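Local coordinates for protein malic enzyme (Entamoeba histolytica, PDB 3NV9) that probably catalyses the NADP-linked oxidative decarboxylation of malate to pyruvate and, as a deeply entangled dimer, takes part in metronidazole activation, at residues 366-371 with 416-421; 380-385 with 422-427; 41-46 with 466-471; 33-38 with 474-479; 217-222 with 245-250. All coordinates share one frame; numbering follows the deposited sequence.

Contact 1: 366-371 with 416-421; sequences ILKGAL and KEAADV
Val-421 places CG1 anti to its backbone N (chi1 163°), and this aims the methyl at the backbone turn of Ile-366, while Ile-366 sets CG1 beside its own N (chi1 -63°) to meet the other branch of the valine. Val-421 CG1 lies 3.8 Å from Ile-366 O, and Val-421 CG2 lies 4.1 Å from Ile-366 CG1, the two side chains crossing at about a right angle. One turn along, Gly-369 CA sits against Ala-418 O at 3.3 Å, and the absence of a side chain there admits the carbonyl. Ala-418 CB adds a contact with Gly-369 N at 3.8 Å and another with Lys-368 CB at 4.1 Å. The segment axes of helices 363-372 and 413-428 come within 7.3 Å at a crossing angle of -48°, a close helix-helix crossing in the NAD-binding domain with Gly-369 and Ala-418 as nearest CA pair (3.8 Å). Helix 380-396 covers Val-421 and Ile-366 through Met-382 and Ala-386, and Lys-368 directs its amine to Asp-448 of helix 438-461. Because Ile-366 O accepts the helical bond from Ala-370 N at 2.9 Å, the valine methyl covers a satisfied carbonyl, and the junction depends on close shape fit instead of directional bonds.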
# COMPACT_ATOMS: atom_id res chain seq x y z
N ILE A 366 16.35 -2.58 -11.52
CA ILE A 366 16.71 -1.18 -11.18
C ILE A 366 16.30 -0.75 -9.75
O ILE A 366 17.13 -0.32 -8.96
CB ILE A 366 16.22 -0.19 -12.28
CG1 ILE A 366 16.91 -0.51 -13.59
CG2 ILE A 366 16.48 1.28 -11.93
CD1 ILE A 366 16.20 0.11 -14.88
N LEU A 367 15.02 -0.89 -9.43
CA LEU A 367 14.57 -0.48 -8.12
C LEU A 367 15.26 -1.33 -7.03
O LEU A 367 15.61 -0.82 -5.97
CB LEU A 367 13.02 -0.61 -8.01
CG LEU A 367 12.28 0.43 -8.87
CD1 LEU A 367 10.88 0.01 -9.32
CD2 LEU A 367 12.23 1.80 -8.13
N LYS A 368 15.38 -2.63 -7.24
CA LYS A 368 15.88 -3.44 -6.17
C LYS A 368 17.32 -2.96 -5.85
O LYS A 368 17.70 -2.83 -4.68
CB LYS A 368 15.90 -4.94 -6.55
CG LYS A 368 16.29 -5.87 -5.39
CD LYS A 368 15.27 -5.84 -4.24
CE LYS A 368 15.64 -6.80 -3.11
NZ LYS A 368 14.73 -6.58 -1.97
N GLY A 369 18.10 -2.71 -6.90
CA GLY A 369 19.48 -2.27 -6.74
C GLY A 369 19.48 -0.96 -5.99
O GLY A 369 20.27 -0.77 -5.01
N ALA A 370 18.62 -0.05 -6.44
CA ALA A 370 18.57 1.28 -5.84
C ALA A 370 18.17 1.27 -4.39
O ALA A 370 18.66 2.10 -3.63
CB ALA A 370 17.66 2.20 -6.65
N LEU A 371 17.26 0.37 -4.03
CA LEU A 371 16.78 0.24 -2.67
C LEU A 371 17.89 -0.29 -1.72
O LEU A 371 18.03 0.18 -0.56
CB LEU A 371 15.55 -0.66 -2.61
CG LEU A 371 14.18 -0.09 -3.06
CD1 LEU A 371 13.12 -1.17 -2.97
CD2 LEU A 371 13.77 1.16 -2.18
N LYS A 416 21.09 -9.97 -10.86
CA LYS A 416 22.22 -9.46 -11.60
C LYS A 416 22.00 -7.95 -11.94
O LYS A 416 22.92 -7.11 -11.73
CB LYS A 416 22.45 -10.33 -12.83
CG LYS A 416 23.39 -9.79 -13.84
CD LYS A 416 23.32 -10.69 -15.06
CE LYS A 416 24.26 -10.22 -16.20
NZ LYS A 416 25.69 -10.62 -15.82
N GLU A 417 20.82 -7.59 -12.48
CA GLU A 417 20.49 -6.15 -12.64
C GLU A 417 20.72 -5.41 -11.34
O GLU A 417 21.32 -4.37 -11.34
CB GLU A 417 19.05 -5.88 -13.14
CG GLU A 417 18.83 -6.30 -14.56
CD GLU A 417 17.42 -6.06 -15.07
OE1 GLU A 417 16.52 -5.83 -14.26
OE2 GLU A 417 17.22 -6.09 -16.30
N ALA A 418 20.29 -5.99 -10.23
CA ALA A 418 20.30 -5.26 -8.99
C ALA A 418 21.73 -4.94 -8.58
O ALA A 418 22.03 -3.83 -8.13
CB ALA A 418 19.59 -6.08 -7.90
N ALA A 419 22.62 -5.94 -8.72
CA ALA A 419 24.02 -5.77 -8.31
C ALA A 419 24.75 -4.84 -9.25
O ALA A 419 25.48 -3.97 -8.79
CB ALA A 419 24.73 -7.15 -8.21
N ASP A 420 24.54 -4.96 -10.56
CA ASP A 420 25.20 -4.00 -11.48
C ASP A 420 24.73 -2.52 -11.27
O ASP A 420 25.57 -1.58 -11.25
CB ASP A 420 25.00 -4.39 -12.94
CG ASP A 420 25.77 -5.66 -13.37
OD1 ASP A 420 25.62 -6.02 -14.56
OD2 ASP A 420 26.52 -6.27 -12.57
N VAL A 421 23.40 -2.33 -11.16
CA VAL A 421 22.82 -1.02 -10.89
C VAL A 421 23.36 -0.43 -9.56
O VAL A 421 23.60 0.76 -9.45
CB VAL A 421 21.29 -1.09 -10.78
CG1 VAL A 421 20.70 0.18 -10.08
CG2 VAL A 421 20.66 -1.38 -12.15

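Contact 2: 380-385 with 422-427; sequences DNMAIA and AMQAIK. With SO4 (sulfate ion), chain C.
Met-382 and Gln-424 lie at the closest CA pair of an antiparallel helix packing in the NAD-binding domain, where the segments of helices 380-396 and 413-428 run at 155°. Gln-424 lays its aliphatic part against helix 380-396: CB meets Ala-385 CB at 3.9 Å, CG, anti to the backbone N (chi1 -164°), meets Asn-381 O at 3.6 Å, and the bend at chi2 leaves CD 4.0 Å from Asn-381 CB. The thioether of Met-382 approaches the neighbouring residue, with SD 3.7 Å from Ala-425 CB, and its bend at chi3 brings CE to 3.8 Å from the same methyl. The two amides have a common partner in Asp-428, whose OD1 accepts from both Asn-381 ND2 and Gln-424 NE2. A water donates to Asn-381 O at 2.9 Å and makes a weak bond to Gln-424 OE1 at the partly exposed margin. At the start of helix 380-396 a sulfate, probably from the crystallisation liquor and also bound by Arg-183, accepts from Asp-380 N through O4 at 3.0 Å (N-H...O 170°).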
# COMPACT_ATOMS: atom_id res chain seq x y z
N ASP A 380 20.98 8.01 -15.26
CA ASP A 380 21.01 7.41 -16.58
C ASP A 380 22.06 6.28 -16.61
O ASP A 380 21.86 5.24 -17.20
CB ASP A 380 21.29 8.44 -17.68
CG ASP A 380 20.10 9.36 -17.98
OD1 ASP A 380 19.01 9.19 -17.36
OD2 ASP A 380 20.25 10.27 -18.87
N ASN A 381 23.18 6.49 -15.95
CA ASN A 381 24.20 5.46 -15.90
C ASN A 381 23.67 4.15 -15.30
O ASN A 381 23.94 3.07 -15.81
CB ASN A 381 25.41 5.97 -15.14
CG ASN A 381 26.18 7.03 -15.95
OD1 ASN A 381 25.93 7.21 -17.14
ND2 ASN A 381 27.12 7.71 -15.30
N MET A 382 22.89 4.30 -14.24
CA MET A 382 22.33 3.17 -13.54
C MET A 382 21.37 2.44 -14.47
O MET A 382 21.44 1.21 -14.57
CB MET A 382 21.61 3.67 -12.30
CG MET A 382 22.55 3.93 -11.15
SD MET A 382 21.69 4.92 -9.91
CE MET A 382 20.57 3.67 -9.18
N ALA A 383 20.50 3.20 -15.17
CA ALA A 383 19.63 2.61 -16.18
C ALA A 383 20.40 1.82 -17.22
O ALA A 383 19.94 0.79 -17.68
CB ALA A 383 18.80 3.65 -16.87
N ILE A 384 21.55 2.36 -17.62
CA ILE A 384 22.37 1.73 -18.67
C ILE A 384 23.06 0.46 -18.14
O ILE A 384 23.16 -0.53 -18.81
CB ILE A 384 23.38 2.73 -19.28
CG1 ILE A 384 22.64 3.74 -20.20
CG2 ILE A 384 24.50 2.00 -20.05
CD1 ILE A 384 23.42 5.00 -20.60
N ALA A 385 23.49 0.48 -16.89
CA ALA A 385 24.09 -0.71 -16.31
C ALA A 385 23.04 -1.88 -16.36
O ALA A 385 23.38 -3.00 -16.70
CB ALA A 385 24.51 -0.39 -14.85
N ALA A 422 23.53 -1.28 -8.56
CA ALA A 422 24.05 -0.84 -7.25
C ALA A 422 25.49 -0.32 -7.32
O ALA A 422 25.84 0.64 -6.65
CB ALA A 422 23.95 -1.98 -6.24
N MET A 423 26.31 -0.99 -8.12
CA MET A 423 27.72 -0.69 -8.18
C MET A 423 27.85 0.65 -8.91
O MET A 423 28.60 1.53 -8.48
CB MET A 423 28.47 -1.80 -8.94
CG MET A 423 28.61 -3.11 -8.18
SD MET A 423 29.36 -2.97 -6.54
CE MET A 423 27.99 -2.83 -5.38
N GLN A 424 27.12 0.73 -10.02
CA GLN A 424 26.95 1.95 -10.79
C GLN A 424 26.45 3.09 -9.91
O GLN A 424 26.99 4.19 -10.00
CB GLN A 424 26.07 1.74 -12.02
CG GLN A 424 26.19 2.85 -13.04
CD GLN A 424 27.59 2.91 -13.71
OE1 GLN A 424 28.01 2.03 -14.46
NE2 GLN A 424 28.29 3.99 -13.44
N ALA A 425 25.49 2.84 -9.01
CA ALA A 425 25.01 3.95 -8.13
C ALA A 425 26.18 4.46 -7.26
O ALA A 425 26.43 5.66 -7.21
CB ALA A 425 23.81 3.53 -7.27
N ILE A 426 26.89 3.54 -6.61
CA ILE A 426 28.16 3.89 -5.92
C ILE A 426 29.14 4.65 -6.83
O ILE A 426 29.64 5.70 -6.45
CB ILE A 426 28.86 2.63 -5.32
CG1 ILE A 426 27.91 1.95 -4.32
CG2 ILE A 426 30.24 3.03 -4.70
CD1 ILE A 426 28.40 0.63 -3.85
N LYS A 427 29.40 4.13 -8.03
CA LYS A 427 30.28 4.85 -8.93
C LYS A 427 29.77 6.27 -9.33
O LYS A 427 30.57 7.20 -9.51
CB LYS A 427 30.58 4.01 -10.16
CG LYS A 427 31.37 4.76 -11.22
CD LYS A 427 31.58 3.91 -12.50
CE LYS A 427 31.98 4.82 -13.66
NZ LYS A 427 32.89 4.09 -14.59
S SO4 C . 21.54 12.11 -14.05
O1 SO4 C . 22.78 12.79 -14.36
O2 SO4 C . 21.54 11.81 -12.62
O3 SO4 C . 20.42 12.99 -14.36
O4 SO4 C . 21.39 10.98 -14.92
O HOH W 1 26.48 2.54 -17.17

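Contact 3: 41-46 with 466-471; sequences KFYKGK and VDFPQE
Phe-42 projects from the last turn of helix 21-43, and its ring fills a hollow lined by Pro-469 over one face, Val-466 at the edge and the edge of Phe-468. The proline is the bump: Pro-469 CD stands 3.9 Å from the ring centroid in a CH-pi contact, displaced toward the rim, and Pro-469 CG reaches Phe-42 CE1 at 3.6 Å. Val-466 CG1 abuts the edge of the phenyl, 4.0 Å from Phe-42 CZ. Phe-468 turns its own edge to the face of Phe-42, a T-shaped pair with centroids 5.3 Å apart and planes at 72°. CG of Phe-42, anti to its backbone N (chi1 -168°), carries the ring out to these partners, and Phe-42 CD2 also lies over the centre of the Tyr-43 ring. The helix ends here in a Schellman motif, with Lys-44 at positive phi as its C-prime residue, whereas Pro-469 occupies the N-cap position of helix 470-485; the contact therefore joins one helix terminus to the approach of another. Tyr-43 reaches Val-466 with its hydroxyl: OH donates to Val-466 O, which lies in plane at the edge of the Tyr-43 ring, at 2.7 Å and a C=O...O angle of 160°. Phe-468 CB comes to 3.7 Å from that same OH. Beyond the pair, Phe-468 packs on Leu-35 and forms an edge-to-face pair with Trp-60 of the second subunit.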
# COMPACT_ATOMS: atom_id res chain seq x y z
N LYS A 41 -11.46 -10.46 -12.07
CA LYS A 41 -12.67 -10.61 -11.27
C LYS A 41 -12.60 -11.89 -10.41
O LYS A 41 -12.90 -11.85 -9.21
CB LYS A 41 -13.91 -10.62 -12.19
CG LYS A 41 -15.20 -10.86 -11.45
CD LYS A 41 -16.41 -10.19 -12.14
CE LYS A 41 -17.71 -10.38 -11.27
NZ LYS A 41 -18.85 -9.49 -11.76
N PHE A 42 -12.16 -13.00 -10.97
CA PHE A 42 -12.01 -14.22 -10.16
C PHE A 42 -11.23 -14.04 -8.82
O PHE A 42 -11.65 -14.53 -7.82
CB PHE A 42 -11.34 -15.33 -10.99
CG PHE A 42 -11.41 -16.69 -10.35
CD1 PHE A 42 -12.61 -17.44 -10.38
CD2 PHE A 42 -10.28 -17.22 -9.70
CE1 PHE A 42 -12.69 -18.71 -9.75
CE2 PHE A 42 -10.34 -18.53 -9.09
CZ PHE A 42 -11.55 -19.27 -9.12
N TYR A 43 -10.08 -13.38 -8.85
CA TYR A 43 -9.27 -13.23 -7.65
C TYR A 43 -9.51 -11.85 -6.98
O TYR A 43 -8.92 -11.55 -5.91
CB TYR A 43 -7.77 -13.42 -7.96
CG TYR A 43 -7.36 -14.80 -8.53
CD1 TYR A 43 -7.43 -15.95 -7.72
CD2 TYR A 43 -6.89 -14.94 -9.84
CE1 TYR A 43 -7.07 -17.17 -8.19
CE2 TYR A 43 -6.50 -16.18 -10.32
CZ TYR A 43 -6.61 -17.31 -9.45
OH TYR A 43 -6.30 -18.58 -9.83
N LYS A 44 -10.35 -11.01 -7.61
CA LYS A 44 -10.60 -9.63 -7.14
C LYS A 44 -9.29 -8.87 -7.04
O LYS A 44 -8.95 -8.27 -5.98
CB LYS A 44 -11.35 -9.56 -5.80
CG LYS A 44 -12.72 -10.36 -5.70
CD LYS A 44 -13.72 -10.10 -6.86
CE LYS A 44 -15.10 -10.81 -6.63
NZ LYS A 44 -15.35 -12.07 -7.44
N GLY A 45 -8.52 -8.91 -8.12
CA GLY A 45 -7.21 -8.25 -8.12
C GLY A 45 -6.08 -9.24 -8.23
O GLY A 45 -6.31 -10.37 -8.65
N LYS A 46 -4.88 -8.82 -7.85
CA LYS A 46 -3.69 -9.60 -8.10
C LYS A 46 -2.79 -9.72 -6.89
O LYS A 46 -2.07 -10.70 -6.79
CB LYS A 46 -2.92 -9.07 -9.31
CG LYS A 46 -3.67 -9.41 -10.69
CD LYS A 46 -3.01 -8.69 -11.86
CE LYS A 46 -3.14 -7.09 -11.72
NZ LYS A 46 -3.15 -6.46 -13.06
N VAL A 466 -6.37 -20.37 -5.21
CA VAL A 466 -7.15 -21.42 -5.86
C VAL A 466 -6.70 -21.52 -7.32
O VAL A 466 -6.37 -20.48 -7.92
CB VAL A 466 -8.67 -21.00 -5.82
CG1 VAL A 466 -9.52 -21.81 -6.77
CG2 VAL A 466 -9.23 -21.12 -4.42
N ASP A 467 -6.70 -22.74 -7.91
CA ASP A 467 -6.40 -22.87 -9.35
C ASP A 467 -7.51 -22.22 -10.10
O ASP A 467 -8.66 -22.25 -9.65
CB ASP A 467 -6.33 -24.34 -9.80
CG ASP A 467 -5.27 -25.15 -9.05
OD1 ASP A 467 -4.12 -24.66 -8.86
OD2 ASP A 467 -5.57 -26.32 -8.69
N PHE A 468 -7.18 -21.62 -11.25
CA PHE A 468 -8.17 -20.96 -12.07
C PHE A 468 -8.99 -22.00 -12.83
O PHE A 468 -8.41 -22.94 -13.34
CB PHE A 468 -7.48 -20.06 -13.03
CG PHE A 468 -8.41 -19.19 -13.81
CD1 PHE A 468 -8.90 -18.02 -13.26
CD2 PHE A 468 -8.76 -19.52 -15.11
CE1 PHE A 468 -9.75 -17.20 -13.96
CE2 PHE A 468 -9.64 -18.69 -15.84
CZ PHE A 468 -10.13 -17.52 -15.24
N PRO A 469 -10.32 -21.81 -12.94
CA PRO A 469 -11.12 -22.90 -13.55
C PRO A 469 -10.77 -23.16 -15.01
O PRO A 469 -10.72 -22.23 -15.81
CB PRO A 469 -12.58 -22.38 -13.39
CG PRO A 469 -12.48 -21.44 -12.14
CD PRO A 469 -11.19 -20.73 -12.46
N GLN A 470 -10.48 -24.42 -15.34
CA GLN A 470 -10.28 -24.85 -16.70
C GLN A 470 -11.47 -24.44 -17.60
O GLN A 470 -11.27 -24.01 -18.73
CB GLN A 470 -10.07 -26.37 -16.79
CG GLN A 470 -9.84 -26.79 -18.23
CD GLN A 470 -8.47 -26.37 -18.72
OE1 GLN A 470 -7.48 -26.52 -18.00
NE2 GLN A 470 -8.40 -25.84 -19.95
N GLU A 471 -12.70 -24.55 -17.08
CA GLU A 471 -13.90 -24.21 -17.84
C GLU A 471 -13.81 -22.73 -18.34
O GLU A 471 -14.32 -22.37 -19.41
CB GLU A 471 -15.15 -24.48 -16.96
CG GLU A 471 -16.54 -24.13 -17.53
CD GLU A 471 -17.74 -24.99 -16.94
OE1 GLU A 471 -18.87 -24.44 -16.75
OE2 GLU A 471 -17.58 -26.22 -16.72

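Contact 4: 33-38 with 474-479; sequences KELAEK and NECLAY. With SO4 (sulfate ion), chain D.
The antiparallel packing of helix 21-43 on the C-terminal helix 470-485 brings Glu-34 over Tyr-479 and Cys-476 against Leu-35 and Lys-38. The carboxylate of Glu-34 lies stacked on the phenol, planes 15° apart, with Glu-34 CD 3.5 Å above the centre of the Tyr-479 ring. Its bend at chi2 (70°) folds CD back over the ring, while CG makes a CH-pi contact 3.7 Å from the same centroid. These helices, at 148° in the segments considered, form part of the dimer interface: Arg-71 of the second subunit makes a salt bridge to Glu-34 OE1 and hydrogen-bonds Tyr-479 OH, which would favour the ionised carboxylate. Lys-38 NZ adds a long ion pair to Glu-34 OE2 at 3.8 Å. Cys-476 SG packs on helix 21-43, lying 3.6 Å from Lys-38 CG, 3.8 Å from Leu-35 CA and 4.0 Å from Leu-35 CD1. Lys-33 NZ donates at 2.6 Å to O1 of a sulfate ion, probably from the crystallisation liquor, also held by Gln-30 and by Arg-71 of the second subunit.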
# COMPACT_ATOMS: atom_id res chain seq x y z
N LYS A 33 -7.30 -10.12 -23.59
CA LYS A 33 -8.22 -9.17 -22.96
C LYS A 33 -9.35 -9.89 -22.22
O LYS A 33 -9.66 -9.55 -21.10
CB LYS A 33 -8.80 -8.17 -23.96
CG LYS A 33 -7.79 -7.19 -24.64
CD LYS A 33 -8.43 -6.46 -25.88
CE LYS A 33 -7.64 -5.13 -26.16
NZ LYS A 33 -8.01 -4.43 -27.48
N GLU A 34 -10.00 -10.87 -22.85
CA GLU A 34 -11.13 -11.53 -22.19
C GLU A 34 -10.70 -12.33 -20.94
O GLU A 34 -11.42 -12.35 -19.93
CB GLU A 34 -11.81 -12.41 -23.21
CG GLU A 34 -13.04 -13.11 -22.69
CD GLU A 34 -14.23 -12.20 -22.44
OE1 GLU A 34 -14.23 -10.99 -22.77
OE2 GLU A 34 -15.20 -12.73 -21.86
N LEU A 35 -9.54 -12.99 -21.01
CA LEU A 35 -8.95 -13.65 -19.85
C LEU A 35 -8.57 -12.62 -18.81
O LEU A 35 -8.78 -12.86 -17.64
CB LEU A 35 -7.70 -14.45 -20.18
CG LEU A 35 -7.07 -15.26 -19.04
CD1 LEU A 35 -8.19 -16.24 -18.54
CD2 LEU A 35 -5.85 -16.08 -19.53
N ALA A 36 -8.00 -11.48 -19.21
CA ALA A 36 -7.77 -10.45 -18.18
C ALA A 36 -9.04 -10.13 -17.38
O ALA A 36 -9.03 -10.11 -16.12
CB ALA A 36 -7.24 -9.24 -18.78
N GLU A 37 -10.15 -9.89 -18.08
CA GLU A 37 -11.42 -9.60 -17.41
C GLU A 37 -11.84 -10.68 -16.40
O GLU A 37 -12.20 -10.38 -15.27
CB GLU A 37 -12.52 -9.42 -18.46
CG GLU A 37 -13.89 -9.15 -17.89
CD GLU A 37 -14.86 -8.62 -18.97
OE1 GLU A 37 -14.52 -7.62 -19.62
OE2 GLU A 37 -15.94 -9.20 -19.19
N LYS A 38 -11.86 -11.93 -16.85
CA LYS A 38 -12.24 -13.10 -16.04
C LYS A 38 -11.31 -13.28 -14.85
O LYS A 38 -11.76 -13.35 -13.72
CB LYS A 38 -12.19 -14.39 -16.90
CG LYS A 38 -13.15 -14.43 -18.06
CD LYS A 38 -14.62 -14.08 -17.66
CE LYS A 38 -15.54 -14.26 -18.89
NZ LYS A 38 -16.91 -13.66 -18.65
N ASN A 474 -11.41 -22.39 -21.31
CA ASN A 474 -12.02 -22.94 -22.52
C ASN A 474 -12.99 -21.92 -23.05
O ASN A 474 -13.02 -21.73 -24.23
CB ASN A 474 -12.77 -24.23 -22.20
CG ASN A 474 -11.86 -25.37 -21.75
OD1 ASN A 474 -12.36 -26.35 -21.19
ND2 ASN A 474 -10.58 -25.30 -22.02
N GLU A 475 -13.75 -21.25 -22.18
CA GLU A 475 -14.63 -20.16 -22.63
C GLU A 475 -13.91 -18.99 -23.25
O GLU A 475 -14.37 -18.43 -24.30
CB GLU A 475 -15.50 -19.63 -21.51
CG GLU A 475 -16.69 -20.51 -21.22
CD GLU A 475 -17.27 -20.32 -19.80
OE1 GLU A 475 -17.02 -19.23 -19.21
OE2 GLU A 475 -17.95 -21.26 -19.30
N CYS A 476 -12.81 -18.57 -22.62
CA CYS A 476 -12.10 -17.43 -23.20
C CYS A 476 -11.54 -17.76 -24.59
O CYS A 476 -11.53 -16.91 -25.48
CB CYS A 476 -10.99 -16.89 -22.28
SG CYS A 476 -11.57 -16.24 -20.76
N LEU A 477 -11.09 -18.99 -24.77
CA LEU A 477 -10.58 -19.43 -26.08
C LEU A 477 -11.67 -19.32 -27.17
O LEU A 477 -11.52 -18.54 -28.12
CB LEU A 477 -9.97 -20.83 -25.99
CG LEU A 477 -9.23 -21.31 -27.24
CD1 LEU A 477 -8.27 -20.29 -27.75
CD2 LEU A 477 -8.52 -22.63 -27.02
N ALA A 478 -12.77 -20.05 -26.99
CA ALA A 478 -13.94 -19.97 -27.85
C ALA A 478 -14.34 -18.51 -28.14
O ALA A 478 -14.60 -18.14 -29.27
CB ALA A 478 -15.13 -20.75 -27.19
N TYR A 479 -14.36 -17.69 -27.11
CA TYR A 479 -14.70 -16.29 -27.25
C TYR A 479 -13.77 -15.63 -28.27
O TYR A 479 -14.22 -14.91 -29.19
CB TYR A 479 -14.54 -15.63 -25.89
CG TYR A 479 -14.67 -14.14 -25.88
CD1 TYR A 479 -13.56 -13.33 -26.22
CD2 TYR A 479 -15.90 -13.54 -25.55
CE1 TYR A 479 -13.66 -11.94 -26.23
CE2 TYR A 479 -16.02 -12.11 -25.56
CZ TYR A 479 -14.89 -11.33 -25.89
OH TYR A 479 -14.96 -9.96 -25.86
S SO4 D . -11.70 -4.51 -26.44
O1 SO4 D . -10.62 -4.15 -27.32
O2 SO4 D . -11.14 -4.47 -25.07
O3 SO4 D . -12.80 -3.54 -26.51
O4 SO4 D . -12.21 -5.82 -26.83

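Contact 5: 217-222 with 245-250; sequences IHECRM and PKKIVM
Met-222 bonds on both sides of Ile-248, its parallel bridge partner in the Rossmann fold, where strands 222-225 and 248-252 are joined by the beta-alpha-beta crossover through helix 229-240. Met-222 N donates to Lys-247 O at 3.1 Å (150° at the hydrogen), and Met-222 O accepts from Val-249 N at 2.9 Å. Lys-247 O has a second donor, a water at 2.7 Å that makes a weak bond with Arg-221 NH2, which also hydrogen-bonds Ala-291 O. Arg-221 N is taken by Asp-296 OD1. Lys-247 NZ reaches back to the 3-10 turn and donates to His-218 O at 2.6 Å, in the carbonyl plane (C=O...N 156°). Asp-244 supplies its salt bridge, and Glu-219 OE2 a long ion pair at 3.9 Å. That oxygen also accepts a weak bond from His-218 ND1 and one at 2.9 Å from a water, which in turn takes a weak bond from Lys-247 NZ. On the sheet face covered by helix 229-240, Met-222 CB rests 4.0 Å from Ile-248 CG1.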
# COMPACT_ATOMS: atom_id res chain seq x y z
N ILE A 217 27.16 0.22 -33.02
CA ILE A 217 26.12 1.16 -32.61
C ILE A 217 26.21 2.55 -33.26
O ILE A 217 25.17 3.13 -33.70
CB ILE A 217 25.98 1.24 -31.08
CG1 ILE A 217 24.62 1.85 -30.68
CG2 ILE A 217 27.23 1.90 -30.40
CD1 ILE A 217 24.38 1.87 -29.17
N HIS A 218 27.46 3.05 -33.36
CA HIS A 218 27.78 4.41 -33.83
C HIS A 218 27.67 4.53 -35.35
O HIS A 218 27.70 5.65 -35.90
CB HIS A 218 29.21 4.80 -33.37
CG HIS A 218 29.54 6.24 -33.54
ND1 HIS A 218 30.00 6.76 -34.74
CD2 HIS A 218 29.50 7.28 -32.67
CE1 HIS A 218 30.22 8.06 -34.59
NE2 HIS A 218 29.93 8.40 -33.35
N GLU A 219 27.57 3.40 -36.03
CA GLU A 219 27.52 3.38 -37.49
C GLU A 219 26.11 3.10 -38.04
O GLU A 219 25.93 3.00 -39.27
CB GLU A 219 28.59 2.44 -38.08
CG GLU A 219 30.11 2.87 -37.73
CD GLU A 219 30.53 4.31 -38.26
OE1 GLU A 219 30.35 4.58 -39.48
OE2 GLU A 219 31.04 5.16 -37.45
N CYS A 220 25.11 3.00 -37.14
CA CYS A 220 23.68 2.81 -37.50
C CYS A 220 22.79 4.04 -37.68
O CYS A 220 22.73 4.90 -36.82
CB CYS A 220 23.00 1.88 -36.53
SG CYS A 220 23.68 0.24 -36.54
N ARG A 221 22.06 4.09 -38.78
CA ARG A 221 21.06 5.10 -38.90
C ARG A 221 19.80 4.65 -38.14
O ARG A 221 19.21 3.59 -38.40
CB ARG A 221 20.77 5.39 -40.39
CG ARG A 221 21.91 6.11 -41.18
CD ARG A 221 21.36 6.59 -42.58
NE ARG A 221 20.25 7.50 -42.34
CZ ARG A 221 18.96 7.26 -42.61
NH1 ARG A 221 18.57 6.13 -43.21
NH2 ARG A 221 18.06 8.14 -42.24
N MET A 222 19.37 5.47 -37.21
CA MET A 222 18.21 5.13 -36.39
C MET A 222 17.08 6.16 -36.54
O MET A 222 17.32 7.36 -36.36
CB MET A 222 18.65 5.03 -34.94
CG MET A 222 19.73 3.95 -34.76
SD MET A 222 20.07 3.85 -33.01
CE MET A 222 21.63 2.89 -33.02
N PRO A 245 24.70 10.91 -32.78
CA PRO A 245 23.50 11.77 -32.89
C PRO A 245 23.21 12.24 -34.32
O PRO A 245 22.05 12.42 -34.67
CB PRO A 245 23.81 12.96 -31.97
CG PRO A 245 24.90 12.53 -31.09
CD PRO A 245 25.70 11.49 -31.86
N LYS A 246 24.24 12.38 -35.15
CA LYS A 246 24.07 12.86 -36.53
C LYS A 246 23.30 11.86 -37.41
O LYS A 246 22.69 12.24 -38.44
CB LYS A 246 25.43 13.16 -37.18
CG LYS A 246 26.30 14.27 -36.52
CD LYS A 246 27.44 14.69 -37.50
CE LYS A 246 28.76 15.11 -36.81
NZ LYS A 246 28.56 16.28 -35.89
N LYS A 247 23.32 10.59 -37.00
CA LYS A 247 22.71 9.52 -37.81
C LYS A 247 21.27 9.19 -37.37
O LYS A 247 20.68 8.22 -37.84
CB LYS A 247 23.58 8.25 -37.75
CG LYS A 247 25.01 8.37 -38.31
CD LYS A 247 25.50 6.95 -38.71
CE LYS A 247 27.01 6.85 -39.02
NZ LYS A 247 27.84 7.31 -37.87
N ILE A 248 20.73 10.00 -36.47
CA ILE A 248 19.48 9.74 -35.75
C ILE A 248 18.37 10.76 -36.15
O ILE A 248 18.60 11.96 -36.15
CB ILE A 248 19.74 9.81 -34.20
CG1 ILE A 248 20.31 8.48 -33.70
CG2 ILE A 248 18.49 10.09 -33.41
CD1 ILE A 248 20.67 8.52 -32.28
N VAL A 249 17.16 10.29 -36.48
CA VAL A 249 16.05 11.22 -36.60
C VAL A 249 14.89 10.83 -35.67
O VAL A 249 14.42 9.69 -35.76
CB VAL A 249 15.36 11.18 -37.99
CG1 VAL A 249 14.69 12.51 -38.28
CG2 VAL A 249 16.23 10.66 -39.09
N MET A 250 14.40 11.77 -34.88
CA MET A 250 13.09 11.61 -34.23
C MET A 250 11.88 12.35 -34.92
O MET A 250 12.02 13.48 -35.37
CB MET A 250 13.20 11.99 -32.76
CG MET A 250 11.92 12.02 -32.01
SD MET A 250 12.26 11.67 -30.29
CE MET A 250 12.55 13.23 -29.53
O HOH W 2 31.10 7.59 -39.02
O HOH W 3 19.20 8.96 -39.92

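Contact 4 opens first in the chain, at 33-38, and closes last, at 474-479, so its loop holds all the others. Contact 3 opens at 41-46 and closes at 466-471 just within it, and the two touch each other while both meet the second subunit; together they tie helix 21-43 to the last helix, 470-485, and to the loop leading into it. Contact 5 closes a short loop, 217-222 to 245-250, at the strands of the Rossmann sheet. Later come contacts 1 and 2, which cross: 366-371, 380-385, 416-421 and 422-427 alternate, so helix 413-428 receives two successive helices. Their centres are about 8 Å apart, while contact 5 lies about 24 Å from contact 2, centre to centre.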